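Local coordinates for GTN Reductase (Agrobacterium tumefaciens, PDB 5N6G), which probably reduces activated carbon-carbon double bonds as an FMN-dependent ene-reductase of the Old Yellow Enzyme family, and binds 2-phenylacrylic acid here, at residues A[6-11]-A[16-21]; A[228-233]-A[303-308]; A[311-316]-A[323-328]. One frame throughout, in Å; residues are numbered along the deposited sequence.

Contact 1 (A[6-11]-A[16-21])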
loop_
_atom_site.group_PDB
_atom_site.type_symbol
_atom_site.label_atom_id
_atom_site.label_comp_id
_atom_site.label_asym_id
_atom_site.label_seq_id
_atom_site.Cartn_x
_atom_site.Cartn_y
_atom_site.Cartn_z
ATOM N N GLU A 6 -7.451 -21.068 6.696
ATOM C CA GLU A 6 -8.594 -21.424 5.873
ATOM C C GLU A 6 -8.967 -20.296 4.918
ATOM O O GLU A 6 -8.557 -19.143 5.086
ATOM C CB GLU A 6 -9.786 -21.800 6.757
ATOM C CG GLU A 6 -10.624 -20.663 7.234
ATOM C CD GLU A 6 -11.694 -21.122 8.221
ATOM O OE1 GLU A 6 -11.329 -21.529 9.343
ATOM O OE2 GLU A 6 -12.892 -21.096 7.867
ATOM N N PRO A 7 -9.733 -20.609 3.876
ATOM C CA PRO A 7 -10.014 -19.612 2.835
ATOM C C PRO A 7 -10.836 -18.443 3.343
ATOM O O PRO A 7 -11.480 -18.482 4.395
ATOM C CB PRO A 7 -10.792 -20.401 1.776
ATOM C CG PRO A 7 -10.521 -21.837 2.066
ATOM C CD PRO A 7 -10.263 -21.939 3.526
ATOM N N ALA A 8 -10.803 -17.377 2.552
ATOM C CA ALA A 8 -11.578 -16.186 2.834
ATOM C C ALA A 8 -12.050 -15.571 1.530
ATOM O O ALA A 8 -11.621 -15.958 0.436
ATOM C CB ALA A 8 -10.765 -15.169 3.620
ATOM N N GLN A 9 -12.931 -14.587 1.667
ATOM C CA GLN A 9 -13.479 -13.863 0.531
ATOM C C GLN A 9 -13.288 -12.379 0.787
ATOM O O GLN A 9 -13.681 -11.875 1.844
ATOM C CB GLN A 9 -14.968 -14.192 0.341
ATOM C CG GLN A 9 -15.561 -13.660 -0.960
ATOM C CD GLN A 9 -15.143 -14.487 -2.161
ATOM O OE1 GLN A 9 -14.837 -15.669 -2.034
ATOM N NE2 GLN A 9 -15.160 -13.879 -3.338
ATOM N N ALA A 10 -12.671 -11.685 -0.156
ATOM C CA ALA A 10 -12.501 -10.235 -0.074
ATOM C C ALA A 10 -13.260 -9.671 -1.264
ATOM O O ALA A 10 -12.731 -9.651 -2.372
ATOM C CB ALA A 10 -11.032 -9.833 -0.108
ATOM N N GLY A 11 -14.498 -9.266 -1.048
ATOM C CA GLY A 11 -15.300 -8.776 -2.157
ATOM C C GLY A 11 -15.440 -9.861 -3.208
ATOM O O GLY A 11 -15.932 -10.960 -2.926
ATOM N N ALA A 16 -7.202 -18.342 -0.841
ATOM C CA ALA A 16 -7.028 -19.732 -0.400
ATOM C C ALA A 16 -6.683 -19.828 1.077
ATOM O O ALA A 16 -6.851 -20.897 1.675
ATOM C CB ALA A 16 -5.936 -20.422 -1.213
ATOM N N ASN A 17 -6.183 -18.751 1.666
ATOM C CA ASN A 17 -5.852 -18.702 3.079
ATOM C C ASN A 17 -5.799 -17.240 3.481
ATOM O O ASN A 17 -5.962 -16.340 2.653
ATOM C CB ASN A 17 -4.537 -19.427 3.383
ATOM C CG ASN A 17 -3.354 -18.812 2.674
ATOM O OD1 ASN A 17 -2.991 -17.659 2.926
ATOM N ND2 ASN A 17 -2.725 -19.588 1.795
ATOM N N ARG A 18 -5.561 -17.003 4.767
ATOM C CA ARG A 18 -5.628 -15.663 5.314
ATOM C C ARG A 18 -4.249 -15.100 5.635
ATOM O O ARG A 18 -4.127 -14.182 6.445
ATOM C CB ARG A 18 -6.547 -15.656 6.533
ATOM C CG ARG A 18 -7.988 -15.909 6.113
ATOM C CD ARG A 18 -8.790 -16.561 7.217
ATOM N NE ARG A 18 -10.148 -16.896 6.759
ATOM C CZ ARG A 18 -11.226 -16.152 6.983
ATOM N NH1 ARG A 18 -11.134 -15.014 7.662
ATOM N NH2 ARG A 18 -12.402 -16.548 6.516
ATOM N N ILE A 19 -3.218 -15.591 4.958
ATOM C CA ILE A 19 -1.858 -15.087 5.096
ATOM C C ILE A 19 -1.600 -14.214 3.872
ATOM O O ILE A 19 -1.615 -14.700 2.739
ATOM C CB ILE A 19 -0.842 -16.239 5.208
ATOM C CG1 ILE A 19 -1.026 -17.021 6.511
ATOM C CG2 ILE A 19 0.595 -15.733 5.173
ATOM C CD1 ILE A 19 -0.534 -18.474 6.448
ATOM N N VAL A 20 -1.423 -12.919 4.088
ATOM C CA VAL A 20 -1.296 -11.938 3.022
ATOM C C VAL A 20 0.149 -11.463 2.958
ATOM O O VAL A 20 0.798 -11.270 3.990
ATOM C CB VAL A 20 -2.274 -10.776 3.273
ATOM C CG1 VAL A 20 -2.134 -9.659 2.249
ATOM C CG2 VAL A 20 -3.703 -11.306 3.310
ATOM N N MET A 21 0.667 -11.301 1.741
ATOM C CA MET A 21 1.961 -10.656 1.537
ATOM C C MET A 21 1.753 -9.146 1.474
ATOM O O MET A 21 1.119 -8.620 0.539
ATOM C CB MET A 21 2.644 -11.164 0.270
ATOM C CG MET A 21 3.960 -10.468 -0.017
ATOM S SD MET A 21 4.788 -11.230 -1.407
ATOM C CE MET A 21 6.071 -10.024 -1.770
#
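The guanidinium of Arg18 lies against the extended chain of Glu6, Pro7 and Ala8, and its grip on two carbonyls is the dense part of this contact. Pro7 O is held side-on by two nitrogens of the same group, with Arg18 NE at 3.1 Å and Arg18 NH2 at 3.0 Å. The two donors reach it differently: NE stands well above the carbonyl plane, whereas NH2 is tilted from that plane by only 19°. A weak third bond runs from Arg18 NE to Glu6 O (3.2 Å), so NE is shared between two consecutive carbonyls. Ala8 CB closes one face of the guanidinium, sitting over its centre at 3.5 Å from Arg18 CZ. With CG beside the backbone N (chi1 -68°) and the chain extended as far as NE, the aliphatic part of Arg18 passes close to Glu6 O before the charged end arrives. The remaining nitrogen, NH1, bonds to Asp323 O, tying the group to the residue that leads into the last barrel strand, 324-327. In the residue before the arginine, Asn17 CA gives a CA-H...O contact to Glu6 O (3.4 Å).

The looser side is the solvent-facing one. The Glu6 side chain runs alongside Arg18, pointing the same way, but its carboxylate is turned 82° from the guanidinium and OE2 stays 4.8 Å from Arg18 NH2; OE1 bonds instead to Ser3 N. Pro7 lies loosely on Ala16 O, with CA 3.6 Å from that atom and the ring carbons a little farther, and both residues are exposed.

Asn17 OD1 accepts from Ile19 N, forming an Asx turn at the entry to strand 19-21. The whole arrangement fastens the N-terminal hairpin of strands 8-10 and 13-15 beside the first strand of a TIM barrel.

Contact 2 (A[228-233]-A[303-308]). With FMN (flavin mononucleotide), chain B.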
loop_
_atom_site.group_PDB
_atom_site.type_symbol
_atom_site.label_atom_id
_atom_site.label_comp_id
_atom_site.label_asym_id
_atom_site.label_seq_id
_atom_site.Cartn_x
_atom_site.Cartn_y
_atom_site.Cartn_z
ATOM N N GLY A 228 -9.731 -2.372 -2.638
ATOM C CA GLY A 228 -9.412 -2.265 -1.224
ATOM C C GLY A 228 -8.571 -1.027 -0.958
ATOM O O GLY A 228 -8.279 -0.246 -1.859
ATOM N N ILE A 229 -8.233 -0.832 0.312
ATOM C CA ILE A 229 -7.510 0.379 0.696
ATOM C C ILE A 229 -6.628 0.054 1.884
ATOM O O ILE A 229 -7.022 -0.710 2.768
ATOM C CB ILE A 229 -8.487 1.531 1.023
ATOM C CG1 ILE A 229 -7.753 2.844 1.291
ATOM C CG2 ILE A 229 -9.436 1.133 2.159
ATOM C CD1 ILE A 229 -8.653 4.061 1.165
ATOM N N ARG A 230 -5.455 0.673 1.938
ATOM C CA ARG A 230 -4.562 0.551 3.083
ATOM C C ARG A 230 -4.560 1.851 3.883
ATOM O O ARG A 230 -4.375 2.930 3.315
ATOM C CB ARG A 230 -3.137 0.212 2.636
ATOM C CG ARG A 230 -2.268 -0.202 3.812
ATOM C CD ARG A 230 -0.912 -0.704 3.414
ATOM N NE ARG A 230 -0.501 -1.792 4.293
ATOM C CZ ARG A 230 0.749 -2.072 4.647
ATOM N NH1 ARG A 230 1.746 -1.306 4.274
ATOM N NH2 ARG A 230 0.983 -3.131 5.401
ATOM N N LEU A 231 -4.682 1.740 5.201
ATOM C CA LEU A 231 -4.756 2.875 6.113
ATOM C C LEU A 231 -3.759 2.675 7.246
ATOM O O LEU A 231 -3.461 1.543 7.631
ATOM C CB LEU A 231 -6.176 3.034 6.708
ATOM C CG LEU A 231 -7.291 3.189 5.686
ATOM C CD1 LEU A 231 -8.650 3.032 6.412
ATOM C CD2 LEU A 231 -7.141 4.538 4.986
ATOM N N SER A 232 -3.257 3.774 7.805
ATOM C CA SER A 232 -2.237 3.714 8.848
ATOM C C SER A 232 -2.468 4.893 9.791
ATOM O O SER A 232 -1.842 5.959 9.656
ATOM C CB SER A 232 -0.823 3.732 8.255
ATOM O OG SER A 232 -0.641 4.833 7.364
ATOM N N PRO A 233 -3.378 4.738 10.760
ATOM C CA PRO A 233 -3.864 5.905 11.529
ATOM C C PRO A 233 -2.809 6.676 12.306
ATOM O O PRO A 233 -2.974 7.889 12.489
ATOM C CB PRO A 233 -4.891 5.276 12.486
ATOM C CG PRO A 233 -5.372 4.060 11.789
ATOM C CD PRO A 233 -4.221 3.548 10.969
ATOM N N ILE A 303 -7.916 -6.840 7.165
ATOM C CA ILE A 303 -6.552 -7.346 7.072
ATOM C C ILE A 303 -5.691 -6.478 7.967
ATOM O O ILE A 303 -5.662 -5.260 7.800
ATOM C CB ILE A 303 -6.006 -7.302 5.633
ATOM C CG1 ILE A 303 -6.932 -8.020 4.648
ATOM C CG2 ILE A 303 -4.589 -7.847 5.633
ATOM C CD1 ILE A 303 -6.491 -7.854 3.178
ATOM N N ALA A 304 -4.978 -7.091 8.889
ATOM C CA ALA A 304 -4.160 -6.345 9.829
ATOM C C ALA A 304 -2.692 -6.609 9.565
ATOM O O ALA A 304 -2.314 -7.684 9.111
ATOM C CB ALA A 304 -4.471 -6.725 11.275
ATOM N N ASN A 305 -1.877 -5.611 9.891
ATOM C CA ASN A 305 -0.448 -5.647 9.670
ATOM C C ASN A 305 0.272 -4.934 10.797
ATOM O O ASN A 305 -0.294 -4.056 11.459
ATOM C CB ASN A 305 -0.083 -4.962 8.353
ATOM C CG ASN A 305 1.388 -4.719 8.230
ATOM O OD1 ASN A 305 1.878 -3.616 8.475
ATOM N ND2 ASN A 305 2.122 -5.759 7.868
ATOM N N ASN A 306 1.538 -5.343 10.974
ATOM C CA ASN A 306 2.645 -4.665 11.639
ATOM C C ASN A 306 3.055 -5.416 12.903
ATOM O O ASN A 306 2.357 -5.413 13.927
ATOM C CB ASN A 306 2.352 -3.197 11.951
ATOM C CG ASN A 306 3.609 -2.461 12.406
ATOM O OD1 ASN A 306 4.667 -2.567 11.778
ATOM N ND2 ASN A 306 3.515 -1.755 13.532
ATOM N N GLY A 307 4.187 -6.106 12.823
ATOM C CA GLY A 307 4.746 -6.775 13.980
ATOM C C GLY A 307 4.119 -8.101 14.339
ATOM O O GLY A 307 4.357 -8.596 15.443
ATOM N N TYR A 308 3.315 -8.690 13.462
ATOM C CA TYR A 308 2.743 -9.998 13.757
ATOM C C TYR A 308 3.799 -11.083 13.629
ATOM O O TYR A 308 4.763 -10.955 12.872
ATOM C CB TYR A 308 1.585 -10.296 12.809
ATOM C CG TYR A 308 0.318 -9.611 13.203
ATOM C CD1 TYR A 308 -0.545 -10.208 14.099
ATOM C CD2 TYR A 308 -0.011 -8.356 12.704
ATOM C CE1 TYR A 308 -1.719 -9.599 14.486
ATOM C CE2 TYR A 308 -1.200 -7.720 13.094
ATOM C CZ TYR A 308 -2.038 -8.355 13.996
ATOM O OH TYR A 308 -3.208 -7.779 14.411
HETATM N N1 FMN B . 4.162 -0.349 2.869
HETATM C C2 FMN B . 3.345 0.014 1.827
HETATM O O2 FMN B . 2.147 0.330 2.008
HETATM N N3 FMN B . 3.842 0.001 0.542
HETATM C C4 FMN B . 5.138 -0.309 0.177
HETATM O O4 FMN B . 5.469 -0.335 -1.008
HETATM C C4A FMN B . 6.001 -0.659 1.285
HETATM N N5 FMN B . 7.237 -0.999 1.022
HETATM C C5A FMN B . 8.004 -1.486 2.067
HETATM C C6 FMN B . 9.280 -1.960 1.785
HETATM C C7 FMN B . 10.048 -2.563 2.770
HETATM C C7M FMN B . 11.414 -3.091 2.408
HETATM C C8 FMN B . 9.544 -2.691 4.070
HETATM C C8M FMN B . 10.325 -3.396 5.145
HETATM C C9 FMN B . 8.276 -2.197 4.365
HETATM C C9A FMN B . 7.502 -1.605 3.368
HETATM N N10 FMN B . 6.172 -1.199 3.608
HETATM C C10 FMN B . 5.404 -0.694 2.595
HETATM C "C1'" FMN B . 5.575 -1.503 4.917
HETATM C "C2'" FMN B . 5.161 -2.967 4.998
HETATM O "O2'" FMN B . 4.100 -3.244 4.077
HETATM C "C3'" FMN B . 4.718 -3.389 6.400
HETATM O "O3'" FMN B . 3.664 -2.538 6.844
HETATM C "C4'" FMN B . 5.841 -3.348 7.435
HETATM O "O4'" FMN B . 6.975 -4.081 6.964
HETATM C "C5'" FMN B . 5.391 -3.857 8.792
HETATM O "O5'" FMN B . 5.001 -5.243 8.706
HETATM P P FMN B . 5.905 -6.486 9.229
HETATM O O1P FMN B . 6.058 -6.274 10.720
HETATM O O2P FMN B . 7.238 -6.344 8.515
HETATM O O3P FMN B . 5.129 -7.694 8.851
#
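Arg230 and Asn305 converge on the ribityl chain of the flavin mononucleotide from two barrel strands that are not neighbours, and most of what joins them passes through the cofactor. Directly, they meet at one point: Arg230 NH2 lies 3.2 Å from Asn305 OD1, with the guanidinium and amide planes 51° apart.

Hydrogen bonds to the flavin dominate. Arg230 NH1 donates to FMN O2 at 2.8 Å, meeting it near the guanidinium plane, and adds weak bonds to O2' and O3'. Arg230 NH2 donates to O3' at 3.1 Å. That hydroxyl in turn donates a hydrogen bond to Asn305 OD1 (FMN O3' to OD1 2.6 Å), so O3' is acceptor toward the arginine and donor toward the asparagine. The other end of the amide, Asn305 ND2, donates to FMN O5' at 3.0 Å and also to Ala326 O on the adjoining strand, which fixes the rotation of the group. Asn305 CG lies anti to the backbone N (chi1 168°), sending the amide toward the ribityl chain.

In this contact the phosphate is met by a backbone amide: Gly307 N donates to FMN O1P at 2.8 Å, with an N-H...O angle of 160°.

A positive guanidinium beside O2 and 3.0 Å from flavin N1 (measured from Arg230 NH1) would probably help stabilise the negative charge that gathers there on reduction. Packing between the two segments is slight; Arg230 instead touches Pro23 and, on strand 263-267, His265 and Val267. Side chains reaching inward from the strands, with a loop amide at the phosphate, form the FMN site at the C-terminal mouth of an Old Yellow Enzyme TIM barrel.

Contact 3 (A[311-316]-A[323-328]). With FMN (flavin mononucleotide), chain B.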
loop_
_atom_site.group_PDB
_atom_site.type_symbol
_atom_site.label_atom_id
_atom_site.label_comp_id
_atom_site.label_asym_id
_atom_site.label_seq_id
_atom_site.Cartn_x
_atom_site.Cartn_y
_atom_site.Cartn_z
ATOM N N GLN A 311 2.317 -16.916 16.338
ATOM C CA GLN A 311 1.345 -17.127 17.409
ATOM C C GLN A 311 0.323 -15.992 17.464
ATOM O O GLN A 311 -0.879 -16.240 17.634
ATOM C CB GLN A 311 2.053 -17.277 18.755
ATOM C CG GLN A 311 1.133 -17.783 19.868
ATOM C CD GLN A 311 0.417 -19.076 19.498
ATOM O OE1 GLN A 311 0.997 -19.973 18.883
ATOM N NE2 GLN A 311 -0.858 -19.164 19.851
ATOM N N SER A 312 0.768 -14.743 17.309
ATOM C CA SER A 312 -0.182 -13.635 17.377
ATOM C C SER A 312 -1.100 -13.600 16.163
ATOM O O SER A 312 -2.272 -13.223 16.286
ATOM C CB SER A 312 0.555 -12.299 17.525
ATOM O OG SER A 312 1.466 -12.095 16.458
ATOM N N ALA A 313 -0.613 -14.006 14.992
ATOM C CA ALA A 313 -1.496 -14.063 13.833
ATOM C C ALA A 313 -2.547 -15.146 13.989
ATOM O O ALA A 313 -3.720 -14.927 13.670
ATOM C CB ALA A 313 -0.685 -14.291 12.560
ATOM N N ILE A 314 -2.154 -16.327 14.467
ATOM C CA ILE A 314 -3.126 -17.383 14.688
ATOM C C ILE A 314 -4.190 -16.917 15.672
ATOM O O ILE A 314 -5.393 -17.093 15.445
ATOM C CB ILE A 314 -2.420 -18.656 15.174
ATOM C CG1 ILE A 314 -1.588 -19.226 14.024
ATOM C CG2 ILE A 314 -3.433 -19.679 15.676
ATOM C CD1 ILE A 314 -0.703 -20.383 14.431
ATOM N N GLU A 315 -3.763 -16.291 16.765
ATOM C CA GLU A 315 -4.709 -15.889 17.809
ATOM C C GLU A 315 -5.622 -14.761 17.327
ATOM O O GLU A 315 -6.813 -14.728 17.666
ATOM C CB GLU A 315 -3.951 -15.472 19.075
ATOM C CG GLU A 315 -3.332 -16.653 19.809
ATOM C CD GLU A 315 -2.508 -16.250 21.022
ATOM O OE1 GLU A 315 -2.499 -15.054 21.381
ATOM O OE2 GLU A 315 -1.863 -17.139 21.617
ATOM N N ALA A 316 -5.092 -13.836 16.529
ATOM C CA ALA A 316 -5.905 -12.706 16.084
ATOM C C ALA A 316 -7.024 -13.159 15.158
ATOM O O ALA A 316 -8.136 -12.618 15.205
ATOM C CB ALA A 316 -5.026 -11.661 15.395
ATOM N N ASP A 323 -9.571 -10.609 10.180
ATOM C CA ASP A 323 -9.909 -11.671 9.242
ATOM C C ASP A 323 -8.689 -12.287 8.588
ATOM O O ASP A 323 -8.748 -13.435 8.142
ATOM C CB ASP A 323 -10.828 -11.151 8.138
ATOM C CG ASP A 323 -12.143 -10.629 8.661
ATOM O OD1 ASP A 323 -12.643 -11.190 9.668
ATOM O OD2 ASP A 323 -12.680 -9.660 8.064
ATOM N N ALA A 324 -7.602 -11.533 8.492
ATOM C CA ALA A 324 -6.401 -11.994 7.816
ATOM C C ALA A 324 -5.254 -11.135 8.324
ATOM O O ALA A 324 -5.467 -10.037 8.854
ATOM C CB ALA A 324 -6.518 -11.899 6.291
ATOM N N VAL A 325 -4.037 -11.646 8.151
ATOM C CA VAL A 325 -2.823 -10.974 8.609
ATOM C C VAL A 325 -1.863 -10.848 7.433
ATOM O O VAL A 325 -1.600 -11.828 6.725
ATOM C CB VAL A 325 -2.161 -11.736 9.775
ATOM C CG1 VAL A 325 -0.811 -11.112 10.104
ATOM C CG2 VAL A 325 -3.080 -11.739 11.011
ATOM N N ALA A 326 -1.363 -9.636 7.224
ATOM C CA ALA A 326 -0.374 -9.358 6.202
ATOM C C ALA A 326 0.994 -9.270 6.855
ATOM O O ALA A 326 1.172 -8.565 7.853
ATOM C CB ALA A 326 -0.697 -8.066 5.468
ATOM N N PHE A 327 1.945 -9.986 6.288
ATOM C CA PHE A 327 3.319 -10.016 6.765
ATOM C C PHE A 327 4.200 -9.332 5.741
ATOM O O PHE A 327 4.087 -9.624 4.548
ATOM C CB PHE A 327 3.811 -11.446 6.937
ATOM C CG PHE A 327 3.028 -12.271 7.945
ATOM C CD1 PHE A 327 3.441 -12.339 9.257
ATOM C CD2 PHE A 327 1.920 -13.002 7.555
ATOM C CE1 PHE A 327 2.762 -13.128 10.177
ATOM C CE2 PHE A 327 1.221 -13.776 8.466
ATOM C CZ PHE A 327 1.649 -13.844 9.769
ATOM N N GLY A 328 5.093 -8.462 6.209
ATOM C CA GLY A 328 6.027 -7.775 5.341
ATOM C C GLY A 328 7.405 -8.415 5.361
ATOM O O GLY A 328 7.752 -9.205 4.478
HETATM N N1 FMN B . 4.162 -0.349 2.869
HETATM C C2 FMN B . 3.345 0.014 1.827
HETATM O O2 FMN B . 2.147 0.330 2.008
HETATM N N3 FMN B . 3.842 0.001 0.542
HETATM C C4 FMN B . 5.138 -0.309 0.177
HETATM O O4 FMN B . 5.469 -0.335 -1.008
HETATM C C4A FMN B . 6.001 -0.659 1.285
HETATM N N5 FMN B . 7.237 -0.999 1.022
HETATM C C5A FMN B . 8.004 -1.486 2.067
HETATM C C6 FMN B . 9.280 -1.960 1.785
HETATM C C7 FMN B . 10.048 -2.563 2.770
HETATM C C7M FMN B . 11.414 -3.091 2.408
HETATM C C8 FMN B . 9.544 -2.691 4.070
HETATM C C8M FMN B . 10.325 -3.396 5.145
HETATM C C9 FMN B . 8.276 -2.197 4.365
HETATM C C9A FMN B . 7.502 -1.605 3.368
HETATM N N10 FMN B . 6.172 -1.199 3.608
HETATM C C10 FMN B . 5.404 -0.694 2.595
HETATM C "C1'" FMN B . 5.575 -1.503 4.917
HETATM C "C2'" FMN B . 5.161 -2.967 4.998
HETATM O "O2'" FMN B . 4.100 -3.244 4.077
HETATM C "C3'" FMN B . 4.718 -3.389 6.400
HETATM O "O3'" FMN B . 3.664 -2.538 6.844
HETATM C "C4'" FMN B . 5.841 -3.348 7.435
HETATM O "O4'" FMN B . 6.975 -4.081 6.964
HETATM C "C5'" FMN B . 5.391 -3.857 8.792
HETATM O "O5'" FMN B . 5.001 -5.243 8.706
HETATM P P FMN B . 5.905 -6.486 9.229
HETATM O O1P FMN B . 6.058 -6.274 10.720
HETATM O O2P FMN B . 7.238 -6.344 8.515
HETATM O O3P FMN B . 5.129 -7.694 8.851
#
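Val325 meets Ala313 where helix 310-318 lies on the outer surface of the final barrel strand. Followed from its root, the valine turns every carbon of its side chain to one methyl. Its CB is 4.1 Å from Ala313 CB. The branch CG1, anti to the backbone N (chi1 173°), comes to 4.0 Å of Ala313 CB and also lies over a face of the Phe327 ring, 3.6 Å above its plane and displaced toward the rim. The other branch, CG2, stands beside the backbone N and makes the nearest approach, 3.8 Å from Ala313 CB, with Ala313 CA at 4.0 Å. Thus the alanine methyl sits against the fork of the valine, and one branch also packs on the phenylalanine two residues along the strand.

Phe327 reaches the helix with the end of its ring: CZ is 3.7 Å from Ala313 CB. Its CG stands beside the backbone N (chi1 -61°), which lets the ring swing back along the strand to that methyl. Leu337 and Leu341 of helix 337-343 and Ile19 of the neighbouring strand also touch this ring, while Tyr308 packs on Val325.

One turn of helix further on, Ala316 also faces the strand but stands farther off. On the helix's outer side, Gln311 NE2 donates to Glu315 OE2 at 2.9 Å. Just past the strand's C-terminal end, Gly328 N gives FMN O3P a nearly straight bond of 2.8 Å (171°), placing this beta-alpha-beta unit at the phosphate.

No hydrogen bond crosses between helix and strand. The contact is wholly apolar and buried, so shape and the exclusion of water hold it together, and alanine's small side chain lets the helix backbone come close to the sheet.

The three contacts follow one another along the chain and meet in a single eight-stranded parallel barrel. Contacts 1 and 3 have centres 11 Å apart and share the seam where the first and last strands close it: Val20 N and Val325 O lie 2.9 Å apart, as do Val20 O and Phe327 N, both probable hydrogen bonds. Contacts 2 and 3, also 11 Å between centres, join through strands 301-305 and 324-327, where Ala304 O is 2.9 Å from Ala326 N. Both reach FMN, contact 2 from flavin O2 along the ribityl chain to the phosphate and contact 3 at the phosphate. Contact 1 lies away from the cofactor, about 15 Å from contact 2 between centres.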